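Local coordinates for putative amidohydrolase (Unidentified, PDB 3FEQ), which is a zinc-binding amidohydrolase-superfamily enzyme that probably works as a prolidase, hydrolysing dipeptides that end in proline, at residues F102-D107 with G126-P131. Numbering follows the deposited sequence.
Sequences FTSVRD and GPRIFP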
ATOM      1  N   PHE C 102      36.371  21.801 -23.005  1.00 42.49           N
ATOM      2  CA  PHE C 102      35.996  21.377 -21.664  1.00 35.07           C
ATOM      3  C   PHE C 102      36.245  19.895 -21.485  1.00 41.41           C
ATOM      4  O   PHE C 102      35.707  19.068 -22.229  1.00 43.51           O
ATOM      5  CB  PHE C 102      34.545  21.731 -21.387  1.00 25.59           C
ATOM      6  CG  PHE C 102      34.302  23.203 -21.336  1.00 41.19           C
ATOM      7  CD1 PHE C 102      34.482  23.907 -20.156  1.00 20.91           C
ATOM      8  CD2 PHE C 102      33.973  23.904 -22.486  1.00 36.34           C
ATOM      9  CE1 PHE C 102      34.302  25.269 -20.124  1.00 34.44           C
ATOM     10  CE2 PHE C 102      33.789  25.270 -22.447  1.00 20.51           C
ATOM     11  CZ  PHE C 102      33.953  25.949 -21.269  1.00 30.21           C
ATOM     12  N   THR C 103      37.116  19.565 -20.541  1.00 33.79           N
ATOM     13  CA  THR C 103      37.548  18.190 -20.379  1.00 39.31           C
ATOM     14  C   THR C 103      36.973  17.611 -19.100  1.00 42.19           C
ATOM     15  O   THR C 103      37.010  16.403 -18.875  1.00 40.44           O
ATOM     16  CB  THR C 103      39.078  18.075 -20.360  1.00 44.49           C
ATOM     17  OG1 THR C 103      39.633  19.171 -19.628  1.00 30.39           O
ATOM     18  CG2 THR C 103      39.627  18.094 -21.763  1.00 43.68           C
ATOM     19  N   SER C 104      36.437  18.493 -18.265  1.00 37.79           N
ATOM     20  CA  SER C 104      35.746  18.093 -17.059  1.00 29.83           C
ATOM     21  C   SER C 104      34.549  19.007 -16.898  1.00 27.91           C
ATOM     22  O   SER C 104      34.596  20.156 -17.311  1.00 23.96           O
ATOM     23  CB  SER C 104      36.685  18.206 -15.862  1.00 39.20           C
ATOM     24  OG  SER C 104      37.779  17.303 -15.994  1.00 50.17           O
ATOM     25  N   VAL C 105      33.433  18.457 -16.430  1.00 38.16           N
ATOM     26  CA  VAL C 105      32.244  19.253 -16.114  1.00 33.74           C
ATOM     27  C   VAL C 105      31.626  18.720 -14.850  1.00 30.72           C
ATOM     28  O   VAL C 105      31.636  17.508 -14.619  1.00 32.27           O
ATOM     29  CB  VAL C 105      31.143  19.198 -17.205  1.00 30.00           C
ATOM     30  CG1 VAL C 105      31.499  20.060 -18.395  1.00 32.86           C
ATOM     31  CG2 VAL C 105      30.839  17.776 -17.612  1.00 38.47           C
ATOM     32  N   ARG C 106      31.106  19.630 -14.031  1.00 22.52           N
ATOM     33  CA  ARG C 106      30.340  19.258 -12.856  1.00 30.04           C
ATOM     34  C   ARG C 106      28.871  19.432 -13.165  1.00 33.29           C
ATOM     35  O   ARG C 106      28.386  20.553 -13.198  1.00 37.02           O
ATOM     36  CB  ARG C 106      30.708  20.147 -11.682  1.00 31.65           C
ATOM     37  CG  ARG C 106      30.211  19.654 -10.354  1.00 30.23           C
ATOM     38  CD  ARG C 106      30.704  20.561  -9.245  1.00 19.92           C
ATOM     39  NE  ARG C 106      30.135  21.898  -9.348  1.00 18.88           N
ATOM     40  CZ  ARG C 106      29.945  22.710  -8.310  1.00 40.73           C
ATOM     41  NH1 ARG C 106      30.299  22.334  -7.078  1.00 31.25           N
ATOM     42  NH2 ARG C 106      29.400  23.905  -8.506  1.00 35.83           N
ATOM     43  N   ASP C 107      28.174  18.321 -13.397  1.00 35.94           N
ATOM     44  CA  ASP C 107      26.745  18.328 -13.688  1.00 37.84           C
ATOM     45  C   ASP C 107      25.935  18.667 -12.444  1.00 38.83           C
ATOM     46  O   ASP C 107      26.201  18.155 -11.360  1.00 43.60           O
ATOM     47  CB  ASP C 107      26.303  16.966 -14.235  1.00 46.72           C
ATOM     48  CG  ASP C 107      24.879  16.981 -14.770  1.00 41.86           C
ATOM     49  OD1 ASP C 107      23.952  16.593 -14.023  1.00 46.18           O
ATOM     50  OD2 ASP C 107      24.696  17.372 -15.941  1.00 41.54           O
ATOM     51  N   GLY C 126      32.985  12.764 -24.640  1.00 32.19           N
ATOM     52  CA  GLY C 126      32.597  13.885 -23.789  1.00 25.07           C
ATOM     53  C   GLY C 126      33.564  14.113 -22.644  1.00 28.08           C
ATOM     54  O   GLY C 126      34.497  13.334 -22.470  1.00 26.64           O
ATOM     55  N   PRO C 127      33.364  15.204 -21.874  1.00 26.00           N
ATOM     56  CA  PRO C 127      34.219  15.526 -20.734  1.00 28.26           C
ATOM     57  C   PRO C 127      34.012  14.509 -19.641  1.00 35.01           C
ATOM     58  O   PRO C 127      33.015  13.791 -19.673  1.00 34.16           O
ATOM     59  CB  PRO C 127      33.683  16.880 -20.263  1.00 32.64           C
ATOM     60  CG  PRO C 127      32.856  17.392 -21.404  1.00 29.07           C
ATOM     61  CD  PRO C 127      32.304  16.208 -22.063  1.00 17.93           C
ATOM     62  N   ARG C 128      34.948  14.442 -18.698  1.00 33.51           N
ATOM     63  CA  ARG C 128      34.737  13.717 -17.451  1.00 36.83           C
ATOM     64  C   ARG C 128      33.593  14.398 -16.747  1.00 37.61           C
ATOM     65  O   ARG C 128      33.480  15.621 -16.794  1.00 37.19           O
ATOM     66  CB  ARG C 128      35.994  13.724 -16.573  1.00 35.03           C
ATOM     67  CG  ARG C 128      35.787  13.232 -15.138  1.00 54.34           C
ATOM     68  CD  ARG C 128      37.100  13.087 -14.379  1.00 56.09           C
ATOM     69  NE  ARG C 128      38.187  13.793 -15.043  1.00 69.63           N
ATOM     70  CZ  ARG C 128      39.287  13.209 -15.508  1.00 85.33           C
ATOM     71  NH1 ARG C 128      40.214  13.940 -16.114  1.00 85.50           N
ATOM     72  NH2 ARG C 128      39.470  11.900 -15.357  1.00 94.05           N
ATOM     73  N   ILE C 129      32.703  13.596 -16.168  1.00 41.62           N
ATOM     74  CA  ILE C 129      31.543  14.116 -15.461  1.00 36.44           C
ATOM     75  C   ILE C 129      31.698  13.939 -13.941  1.00 38.57           C
ATOM     76  O   ILE C 129      32.106  12.871 -13.459  1.00 34.07           O
ATOM     77  CB  ILE C 129      30.244  13.462 -15.967  1.00 31.52           C
ATOM     78  CG1 ILE C 129      30.124  13.613 -17.485  1.00 39.77           C
ATOM     79  CG2 ILE C 129      29.032  14.110 -15.336  1.00 35.07           C
ATOM     80  CD1 ILE C 129      29.075  12.707 -18.129  1.00 28.91           C
ATOM     81  N   PHE C 130      31.419  15.012 -13.202  1.00 28.49           N
ATOM     82  CA  PHE C 130      31.210  14.924 -11.767  1.00 35.95           C
ATOM     83  C   PHE C 130      29.726  15.033 -11.455  1.00 40.02           C
ATOM     84  O   PHE C 130      29.218  16.134 -11.231  1.00 41.56           O
ATOM     85  CB  PHE C 130      31.995  16.009 -11.033  1.00 32.66           C
ATOM     86  CG  PHE C 130      33.484  15.855 -11.140  1.00 30.71           C
ATOM     87  CD1 PHE C 130      34.206  16.578 -12.077  1.00 29.93           C
ATOM     88  CD2 PHE C 130      34.161  14.982 -10.313  1.00 40.71           C
ATOM     89  CE1 PHE C 130      35.566  16.422 -12.194  1.00 30.05           C
ATOM     90  CE2 PHE C 130      35.529  14.825 -10.417  1.00 37.73           C
ATOM     91  CZ  PHE C 130      36.232  15.543 -11.359  1.00 40.64           C
ATOM     92  N   PRO C 131      29.033  13.882 -11.397  1.00 35.63           N
ATOM     93  CA  PRO C 131      27.585  13.880 -11.365  1.00 35.40           C
ATOM     94  C   PRO C 131      27.040  14.243  -9.988  1.00 38.00           C
ATOM     95  O   PRO C 131      27.636  13.904  -8.958  1.00 41.42           O
ATOM     96  CB  PRO C 131      27.238  12.441 -11.719  1.00 27.89           C
ATOM     97  CG  PRO C 131      28.354  11.657 -11.171  1.00 35.65           C
ATOM     98  CD  PRO C 131      29.581  12.521 -11.282  1.00 33.29           C
TER
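Pro127 lays its ring against the start of strand 102-107, with CG 3.4 Å from Phe102 O and CB close to the Thr103 carbonyl. Here residues 126-131 run parallel beside strand 102-107, closing a right-handed beta-alpha-beta crossover, through helix 113-120, in the TIM-barrel fold of the amidohydrolase family. On its far flank strand 102-107 pairs with strand 56-66. The Pro127 and Val105 side chains meet at a slant, CB to CG2 4.0 Å, on the face that helix 90-99 covers with Leu94 and Met97.

Arg128 then grips the neighbouring strand twice: its N donates a hydrogen bond to Thr103 O from above the carbonyl plane, and its O accepts one from Val105 N-H almost in line with the C=O bond. Its side chain lies on the other face, with Ser104; CG is anti to the backbone N (chi1 168°), and the guanidinium edge passes Ser104 OG, 3.7 Å from NE, while NH1 forms a salt bridge with Asp376.

Ile129 returns to the Val105 face: CG1 lies 4.2 Å from Val105 CG2, and CG2 meets Asp107 CB. The Asp107 side chain lies about 9 Å from a bound zinc ion; its OD1 accepts Ala111 N-H and OD2 Val68 N-H.

Phe130 N donates a nearly straight hydrogen bond to Val105 O (2.9 Å, 167° at the hydrogen). The ring presents its edge to that oxygen and to Ser104 CB, while the Phe130 and Arg106 side chains cross at about a right angle, CB near CG; the Arg106 guanidinium reaches on to Cys64 O and Glu250. Just before Pro131, Phe130 O takes a weak hydrogen bond from Asp107 N, 3.3 Å long and bent to 125° at the hydrogen.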